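Long-range contacts in coronin (Toxoplasma gondii, PDB 4OZU), which probably binds actin filaments and contributes to host-cell invasion and egress, and is seen here as its WD40 beta-propeller domain: residues Phe239-Arg245 and Gly267-Leu271; Glu244-Ala248 and Tyr260-Asp265. The contacts are given in a common frame with arbitrary orientation. Residue numbers count along the deposited sequence, not the author numbering.

Contact 2 lies within the propeller blade whose strands run in the order 220-223, 233-239, 245-251 and 260-265; contact 1, its centre 8 Å away, ties that blade's 239-245 turn to the connection into the next blade. Contact 2 is the bulged antiparallel pairing of the third and fourth strands: one face carries the R245-D265 salt bridge beside M247 and A262, the other the E246-H261 hydrogen bond with A248 and E263. In contact 1 two loops meet through a single direct hydrogen bond, one water and the flat packing of an arginine. Each is partly buried. R245 and E244 occur in both: the R245 backbone opens the pairing, while its guanidinium reaches into the loops.

Contact 1. Residues Phe239-Arg245 and Gly267-Leu271; sequences FGKMQER and GSSPL
R245 loses more area here than any other residue, and its guanidinium is held between the L271 side chain and the G267-S268 backbone. Its CB points toward that segment and its side chain takes m, t, m for chi1 to chi3 (chi4 -167°), so that R245 CG lies 3.4 Å from G267 O and R245 NH1 donates to S269 O at 2.8 Å (160°), in the guanidinium plane. L271 CD2 lies over one face of the group, 3.5 Å from R245 NH1; G267 CA and S268 N lie over the opposite face. An ideal CB on G267 would come 2.2 Å from R245 CZ, so a side chain at G267 would collide with the guanidinium. The charge is met by salt bridges to D265 and D289. G267 (phi/psi -75/177) has its CA 6.3 Å from R245 CA, the nearest such pair.

Residues 239-245 link the second and third strands of a WD40 blade, and 267-271 lead from its outermost strand to the innermost strand of the next, so the contact joins the turn of one blade to the inter-blade crossing. The turn is type I from G240 to Q243, followed by a G1-type bulge with Q243 left-handed (63/22): Q243 N bonds G240 O and G240 N bonds E244 O, both at 2.8 Å. Water 1 donates to Q243 O at 2.9 Å and to G267 O at 3.3 Å.

F239 (chi1 m) extends its ring to the crossing. F239 CZ lies 3.5 Å from S268 O and 3.9 Å from P270 N, the latter at the ring edge, and F239 CE1 is 4.4 Å from P270 CG.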
# COMPACT_ATOMS: atom_id res chain seq x y z
N PHE A 239 19.10 3.71 -0.01
CA PHE A 239 20.44 3.25 -0.33
C PHE A 239 21.48 4.05 0.43
O PHE A 239 21.34 5.27 0.61
CB PHE A 239 20.67 3.33 -1.84
CG PHE A 239 19.77 2.43 -2.64
CD1 PHE A 239 18.44 2.75 -2.83
CD2 PHE A 239 20.25 1.25 -3.18
CE1 PHE A 239 17.60 1.92 -3.56
CE2 PHE A 239 19.43 0.41 -3.92
CZ PHE A 239 18.10 0.75 -4.11
N GLY A 240 22.51 3.36 0.91
CA GLY A 240 23.62 4.01 1.57
C GLY A 240 24.58 4.63 0.57
O GLY A 240 24.39 4.51 -0.64
N LYS A 241 25.63 5.27 1.09
CA LYS A 241 26.61 5.94 0.25
C LYS A 241 27.29 4.97 -0.71
O LYS A 241 27.76 5.37 -1.78
CB LYS A 241 27.67 6.63 1.12
CG LYS A 241 28.08 8.02 0.64
CD LYS A 241 28.18 9.01 1.80
CE LYS A 241 29.36 8.69 2.71
NZ LYS A 241 29.43 9.63 3.87
N MET A 242 27.34 3.70 -0.33
CA MET A 242 27.94 2.67 -1.17
C MET A 242 26.88 1.90 -1.95
O MET A 242 27.14 0.82 -2.47
CB MET A 242 28.76 1.71 -0.30
CG MET A 242 29.92 2.41 0.40
SD MET A 242 31.06 1.29 1.23
CE MET A 242 29.98 0.53 2.44
N GLN A 243 25.69 2.49 -2.03
CA GLN A 243 24.56 1.94 -2.78
C GLN A 243 24.06 0.59 -2.25
O GLN A 243 23.40 -0.16 -2.97
CB GLN A 243 24.92 1.81 -4.26
CG GLN A 243 25.23 3.14 -4.94
CD GLN A 243 23.99 3.98 -5.14
OE1 GLN A 243 22.89 3.61 -4.74
NE2 GLN A 243 24.16 5.13 -5.78
N GLU A 244 24.36 0.29 -0.99
CA GLU A 244 23.77 -0.88 -0.34
C GLU A 244 22.34 -0.54 0.08
O GLU A 244 22.04 0.61 0.35
CB GLU A 244 24.60 -1.33 0.86
CG GLU A 244 24.53 -0.44 2.11
CD GLU A 244 25.54 0.69 2.10
OE1 GLU A 244 25.71 1.34 1.04
OE2 GLU A 244 26.18 0.93 3.15
N ARG A 245 21.46 -1.54 0.13
CA ARG A 245 20.09 -1.30 0.55
C ARG A 245 20.00 -1.30 2.07
O ARG A 245 20.57 -2.16 2.74
CB ARG A 245 19.13 -2.33 -0.06
CG ARG A 245 19.16 -2.33 -1.59
CD ARG A 245 17.94 -2.98 -2.23
NE ARG A 245 17.87 -4.42 -1.97
CZ ARG A 245 17.05 -5.25 -2.62
NH1 ARG A 245 16.25 -4.79 -3.57
NH2 ARG A 245 17.05 -6.54 -2.32
N GLY A 267 21.20 -5.56 -2.86
CA GLY A 267 20.33 -5.61 -4.02
C GLY A 267 20.29 -4.28 -4.76
O GLY A 267 20.91 -3.31 -4.32
N SER A 268 19.56 -4.24 -5.87
CA SER A 268 19.57 -3.07 -6.75
C SER A 268 18.22 -2.36 -6.81
O SER A 268 18.15 -1.16 -7.06
CB SER A 268 19.98 -3.48 -8.17
OG SER A 268 19.12 -4.47 -8.68
N SER A 269 17.14 -3.11 -6.58
CA SER A 269 15.79 -2.56 -6.67
C SER A 269 15.41 -1.76 -5.44
O SER A 269 15.68 -2.18 -4.32
CB SER A 269 14.77 -3.68 -6.87
OG SER A 269 14.94 -4.31 -8.13
N PRO A 270 14.76 -0.59 -5.64
CA PRO A 270 14.16 0.05 -4.48
C PRO A 270 13.20 -0.89 -3.77
O PRO A 270 12.55 -1.72 -4.42
CB PRO A 270 13.43 1.26 -5.07
CG PRO A 270 14.18 1.57 -6.32
CD PRO A 270 14.66 0.25 -6.85
N LEU A 271 13.15 -0.79 -2.45
CA LEU A 271 12.31 -1.67 -1.64
C LEU A 271 11.04 -0.96 -1.19
O LEU A 271 11.09 0.12 -0.59
CB LEU A 271 13.09 -2.18 -0.43
CG LEU A 271 14.21 -3.17 -0.74
CD1 LEU A 271 15.11 -3.36 0.47
CD2 LEU A 271 13.67 -4.50 -1.22
O HOH W 1 22.49 -0.78 -5.63

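Contact 2. Residues Glu244-Ala248 and Tyr260-Asp265; sequences EREMA and YHAEID
Strands 245-248 and 260-265 run antiparallel at 149°, their axes approaching to 4.3 Å. M247 and A262 form a hydrogen-bonded pair, M247 N to A262 O at 2.9 Å and A262 N to M247 O at 3.0 Å, between the non-hydrogen-bonded pairs E246-E263 and A248-H261. The register then slips by one at a classic beta bulge: R245 O accepts both I264 N (2.7 Å) and D265 N (3.3 Å), while R245 N donates to D265 O at 2.8 Å. I264, with phi/psi -104/-61, supplies the kink, and its CB points toward the partner strand.

D265 takes chi1 p, which brings its carboxylate alongside the R245 guanidinium (m, t, m) as a two-pronged salt bridge: R245 NE to D265 OD1 2.7 Å, R245 NH2 to D265 OD2 3.0 Å. On the same face M247, in the p, t, t conformer of the two deposited, lies along the sheet, with CE 4.1 Å from A262 CB and 4.4 Å from Y260 CE2, at the edge of the tyrosine ring. I264 (m, t) sets CD1 3.9 Å from M247 CB. Y295 of the neighbouring blade touches both M247 and I264.

On the other face E246, with chi1 p and chi2 t, accepts H261 NE2 (3.0 Å) at OE2, an atom that also hydrogen-bonds H213. H261 (chi1 t) has M247 O over one ring face. E263 (t, t) sits close to E244, E263 OE1 to E244 OE2 being 4.5 Å, with like charges.

Such a bulged hairpin, formed by the third and fourth strands, is the outer edge of one blade in a seven-bladed WD40 beta-propeller.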
# COMPACT_ATOMS: atom_id res chain seq x y z
N GLU A 244 24.36 0.29 -0.99
CA GLU A 244 23.77 -0.88 -0.34
C GLU A 244 22.34 -0.54 0.08
O GLU A 244 22.04 0.61 0.35
CB GLU A 244 24.60 -1.33 0.86
CG GLU A 244 24.53 -0.44 2.11
CD GLU A 244 25.54 0.69 2.10
OE1 GLU A 244 25.71 1.34 1.04
OE2 GLU A 244 26.18 0.93 3.15
N ARG A 245 21.46 -1.54 0.13
CA ARG A 245 20.09 -1.30 0.55
C ARG A 245 20.00 -1.30 2.07
O ARG A 245 20.57 -2.16 2.74
CB ARG A 245 19.13 -2.33 -0.06
CG ARG A 245 19.16 -2.33 -1.59
CD ARG A 245 17.94 -2.98 -2.23
NE ARG A 245 17.87 -4.42 -1.97
CZ ARG A 245 17.05 -5.25 -2.62
NH1 ARG A 245 16.25 -4.79 -3.57
NH2 ARG A 245 17.05 -6.54 -2.32
N GLU A 246 19.30 -0.31 2.61
CA GLU A 246 19.22 -0.12 4.05
C GLU A 246 17.86 0.43 4.45
O GLU A 246 17.04 0.75 3.60
CB GLU A 246 20.33 0.83 4.51
CG GLU A 246 20.30 2.16 3.79
CD GLU A 246 21.41 3.09 4.24
OE1 GLU A 246 22.53 2.60 4.49
OE2 GLU A 246 21.15 4.31 4.36
N MET A 247 17.64 0.55 5.75
CA MET A 247 16.36 1.01 6.25
C MET A 247 16.54 1.84 7.51
O MET A 247 17.58 1.77 8.16
CB MET A 247 15.44 -0.17 6.54
CG MET A 247 16.02 -1.13 7.54
SD MET A 247 15.02 -2.62 7.75
CE MET A 247 16.11 -3.61 8.77
N ALA A 248 15.51 2.60 7.84
CA ALA A 248 15.54 3.45 9.02
C ALA A 248 14.15 3.62 9.60
O ALA A 248 13.16 3.60 8.88
CB ALA A 248 16.14 4.80 8.69
N TYR A 260 16.44 4.11 14.61
CA TYR A 260 17.07 2.85 14.29
C TYR A 260 17.48 2.87 12.81
O TYR A 260 16.75 3.40 11.97
CB TYR A 260 16.11 1.68 14.59
CG TYR A 260 16.62 0.33 14.17
CD1 TYR A 260 17.56 -0.35 14.93
CD2 TYR A 260 16.17 -0.27 13.00
CE1 TYR A 260 18.03 -1.59 14.54
CE2 TYR A 260 16.63 -1.51 12.61
CZ TYR A 260 17.56 -2.17 13.38
OH TYR A 260 18.01 -3.40 12.97
N HIS A 261 18.65 2.31 12.50
CA HIS A 261 19.14 2.25 11.13
C HIS A 261 19.88 0.94 10.93
O HIS A 261 20.67 0.54 11.79
CB HIS A 261 20.06 3.44 10.83
CG HIS A 261 20.56 3.49 9.42
ND1 HIS A 261 21.66 2.76 9.00
CD2 HIS A 261 20.13 4.18 8.34
CE1 HIS A 261 21.88 3.00 7.72
NE2 HIS A 261 20.97 3.86 7.29
N ALA A 262 19.65 0.28 9.81
CA ALA A 262 20.33 -0.98 9.53
C ALA A 262 20.45 -1.26 8.04
O ALA A 262 19.59 -0.90 7.24
CB ALA A 262 19.61 -2.14 10.21
N GLU A 263 21.55 -1.93 7.67
CA GLU A 263 21.73 -2.43 6.32
C GLU A 263 20.81 -3.63 6.09
O GLU A 263 20.54 -4.40 7.02
CB GLU A 263 23.20 -2.82 6.10
CG GLU A 263 23.53 -3.26 4.68
CD GLU A 263 25.02 -3.53 4.48
OE1 GLU A 263 25.83 -3.03 5.28
OE2 GLU A 263 25.37 -4.24 3.52
N ILE A 264 20.30 -3.76 4.87
CA ILE A 264 19.47 -4.91 4.51
C ILE A 264 20.27 -5.89 3.65
O ILE A 264 20.44 -7.05 4.03
CB ILE A 264 18.21 -4.49 3.73
CG1 ILE A 264 17.31 -3.63 4.60
CG2 ILE A 264 17.42 -5.73 3.29
CD1 ILE A 264 16.24 -2.90 3.81
N ASP A 265 20.74 -5.43 2.50
CA ASP A 265 21.54 -6.27 1.59
C ASP A 265 22.17 -5.43 0.48
O ASP A 265 22.18 -4.20 0.56
CB ASP A 265 20.68 -7.39 1.00
CG ASP A 265 19.49 -6.88 0.19
OD1 ASP A 265 19.55 -5.74 -0.33
OD2 ASP A 265 18.50 -7.62 0.06